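Local coordinates for protein methyltransferase WBDD (Escherichia coli, PDB 4AZS) that probably caps the growing O9a antigen polysaccharide by phosphorylating and methylating its end, and so regulates the chain length of the O antigen, at residues L431-P434 / W435-W438. Numbering follows the deposited sequence.
Sequences LPQP and WSNW
Gln433 and Asn437 meet amide to amide across the first turn of helix 435-443, where a loop with a cis peptide before Pro434 runs straight into the helix. ND2 of Asn437 gives a nearly straight hydrogen bond to OE1 of Gln433 (3.2 Å, 173° at the hydrogen). The acceptor lies almost in the Asn437 amide plane, whereas the donor stands tilted from the Gln433 carbonyl plane; the two amide planes stand 59° apart rather than lying flat together. The other end of the Asn437 amide is engaged as well: OD1 accepts the backbone N-H of Ala468, and this bond together with the one from ND2 to Gln433 fixes which way the group is flipped. OG of Ser436 adds a weak bond to the same OD1.

Two prolines border the Trp435 indole at its six-membered ring. CG of Pro432 lies 3.6 Å from CE3 of Trp435 in an oblique approach, and Pro434, whose ring runs alongside in the same direction, brings CD to 3.9 Å from that same CE3. With CG of Trp435 beside its own backbone N (chi1 -72°), the indole is swung back toward the preceding loop; Phe411 meets it edge-to-face.

Such a loop-to-helix junction is a worked example of a helix start with proline at the N-cap position. Pro434 has no side-chain oxygen to offer there, but its carbonyl O receives N of Trp438 at 3.0 Å, an i to i+4 bond of the regular helical kind. Two residues earlier, N of Ser436 bonds to O of Pro432 (3.1 Å), approaching from above the carbonyl plane. The cis peptide between Gln433 and Pro434 bends the chain sharply between these two carbonyls. Leu431 flanks the turn, its CD1 4.0 Å from O of Trp435, and also packs against Val407 of helix 397-410.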
ATOM      1  N   LEU A 431      24.256 -36.973  54.451  1.00 69.19           N
ATOM      2  CA  LEU A 431      24.306 -38.377  54.878  1.00 61.18           C
ATOM      3  C   LEU A 431      24.148 -38.542  56.389  1.00 58.42           C
ATOM      4  O   LEU A 431      24.994 -38.103  57.154  1.00 63.85           O
ATOM      5  CB  LEU A 431      25.592 -39.062  54.415  1.00 57.51           C
ATOM      6  CG  LEU A 431      25.833 -39.289  52.921  1.00 60.26           C
ATOM      7  CD1 LEU A 431      27.090 -40.130  52.730  1.00 59.23           C
ATOM      8  CD2 LEU A 431      24.638 -39.967  52.266  1.00 59.68           C
ATOM      9  N   PRO A 432      23.092 -39.224  56.828  1.00 53.48           N
ATOM     10  CA  PRO A 432      23.093 -39.555  58.220  1.00 54.94           C
ATOM     11  C   PRO A 432      24.045 -40.738  58.532  1.00 49.30           C
ATOM     12  O   PRO A 432      24.539 -41.416  57.622  1.00 44.09           O
ATOM     13  CB  PRO A 432      21.640 -39.955  58.457  1.00 56.92           C
ATOM     14  CG  PRO A 432      21.291 -40.669  57.212  1.00 58.06           C
ATOM     15  CD  PRO A 432      22.101 -40.027  56.103  1.00 58.19           C
ATOM     16  N   GLN A 433      24.321 -40.919  59.816  1.00 49.22           N
ATOM     17  CA  GLN A 433      24.958 -42.117  60.314  1.00 55.35           C
ATOM     18  C   GLN A 433      24.009 -43.254  60.019  1.00 55.52           C
ATOM     19  O   GLN A 433      22.799 -43.080  60.075  1.00 61.91           O
ATOM     20  CB  GLN A 433      25.189 -42.010  61.823  1.00 56.60           C
ATOM     21  CG  GLN A 433      26.312 -41.067  62.159  1.00 59.51           C
ATOM     22  CD  GLN A 433      26.917 -41.278  63.550  1.00 64.98           C
ATOM     23  OE1 GLN A 433      27.344 -42.385  63.944  1.00 62.33           O
ATOM     24  NE2 GLN A 433      27.008 -40.188  64.287  1.00 70.13           N
ATOM     25  N   PRO A 434      24.527 -44.412  59.631  1.00 51.94           N
ATOM     26  CA  PRO A 434      25.875 -44.856  59.393  1.00 44.86           C
ATOM     27  C   PRO A 434      26.377 -44.777  57.936  1.00 39.55           C
ATOM     28  O   PRO A 434      27.479 -45.239  57.646  1.00 33.62           O
ATOM     29  CB  PRO A 434      25.780 -46.310  59.816  1.00 47.98           C
ATOM     30  CG  PRO A 434      24.411 -46.719  59.369  1.00 48.17           C
ATOM     31  CD  PRO A 434      23.556 -45.497  59.403  1.00 51.62           C
ATOM     32  N   TRP A 435      25.623 -44.163  57.047  1.00 37.36           N
ATOM     33  CA  TRP A 435      26.103 -43.926  55.688  1.00 38.20           C
ATOM     34  C   TRP A 435      27.355 -43.046  55.673  1.00 35.12           C
ATOM     35  O   TRP A 435      28.344 -43.273  54.926  1.00 30.86           O
ATOM     36  CB  TRP A 435      24.962 -43.356  54.822  1.00 45.20           C
ATOM     37  CG  TRP A 435      23.894 -44.381  54.483  1.00 50.66           C
ATOM     38  CD1 TRP A 435      23.927 -45.323  53.457  1.00 54.05           C
ATOM     39  CD2 TRP A 435      22.615 -44.612  55.156  1.00 57.27           C
ATOM     40  NE1 TRP A 435      22.792 -46.093  53.452  1.00 60.76           N
ATOM     41  CE2 TRP A 435      21.963 -45.718  54.438  1.00 61.59           C
ATOM     42  CE3 TRP A 435      21.948 -44.018  56.219  1.00 66.22           C
ATOM     43  CZ2 TRP A 435      20.705 -46.208  54.809  1.00 68.59           C
ATOM     44  CZ3 TRP A 435      20.679 -44.518  56.589  1.00 70.47           C
ATOM     45  CH2 TRP A 435      20.076 -45.592  55.902  1.00 68.34           C
ATOM     46  N   SER A 436      27.357 -42.048  56.514  1.00 34.89           N
ATOM     47  CA  SER A 436      28.497 -41.158  56.604  1.00 36.31           C
ATOM     48  C   SER A 436      29.735 -41.896  57.123  1.00 35.22           C
ATOM     49  O   SER A 436      30.856 -41.627  56.696  1.00 35.73           O
ATOM     50  CB  SER A 436      28.149 -40.022  57.557  1.00 39.50           C
ATOM     51  OG  SER A 436      27.735 -40.608  58.817  1.00 44.90           O
ATOM     52  N   ASN A 437      29.515 -42.816  58.050  1.00 34.36           N
ATOM     53  CA  ASN A 437      30.592 -43.620  58.633  1.00 35.21           C
ATOM     54  C   ASN A 437      31.185 -44.537  57.588  1.00 33.95           C
ATOM     55  O   ASN A 437      32.381 -44.717  57.528  1.00 31.46           O
ATOM     56  CB  ASN A 437      30.039 -44.443  59.776  1.00 35.55           C
ATOM     57  CG  ASN A 437      29.462 -43.590  60.856  1.00 37.43           C
ATOM     58  OD1 ASN A 437      29.651 -42.379  60.853  1.00 40.32           O
ATOM     59  ND2 ASN A 437      28.745 -44.204  61.785  1.00 40.55           N
ATOM     60  N   TRP A 438      30.319 -45.062  56.724  1.00 33.56           N
ATOM     61  CA  TRP A 438      30.711 -45.907  55.585  1.00 35.31           C
ATOM     62  C   TRP A 438      31.651 -45.184  54.656  1.00 35.98           C
ATOM     63  O   TRP A 438      32.770 -45.660  54.355  1.00 33.07           O
ATOM     64  CB  TRP A 438      29.431 -46.321  54.857  1.00 37.24           C
ATOM     65  CG  TRP A 438      29.603 -46.959  53.526  1.00 38.77           C
ATOM     66  CD1 TRP A 438      30.480 -47.956  53.164  1.00 37.51           C
ATOM     67  CD2 TRP A 438      28.812 -46.697  52.330  1.00 40.53           C
ATOM     68  NE1 TRP A 438      30.307 -48.295  51.848  1.00 36.53           N
ATOM     69  CE2 TRP A 438      29.327 -47.584  51.301  1.00 39.54           C
ATOM     70  CE3 TRP A 438      27.754 -45.845  52.027  1.00 44.91           C
ATOM     71  CZ2 TRP A 438      28.808 -47.599  50.017  1.00 42.20           C
ATOM     72  CZ3 TRP A 438      27.235 -45.861  50.724  1.00 46.78           C
ATOM     73  CH2 TRP A 438      27.754 -46.719  49.747  1.00 46.45           C
TER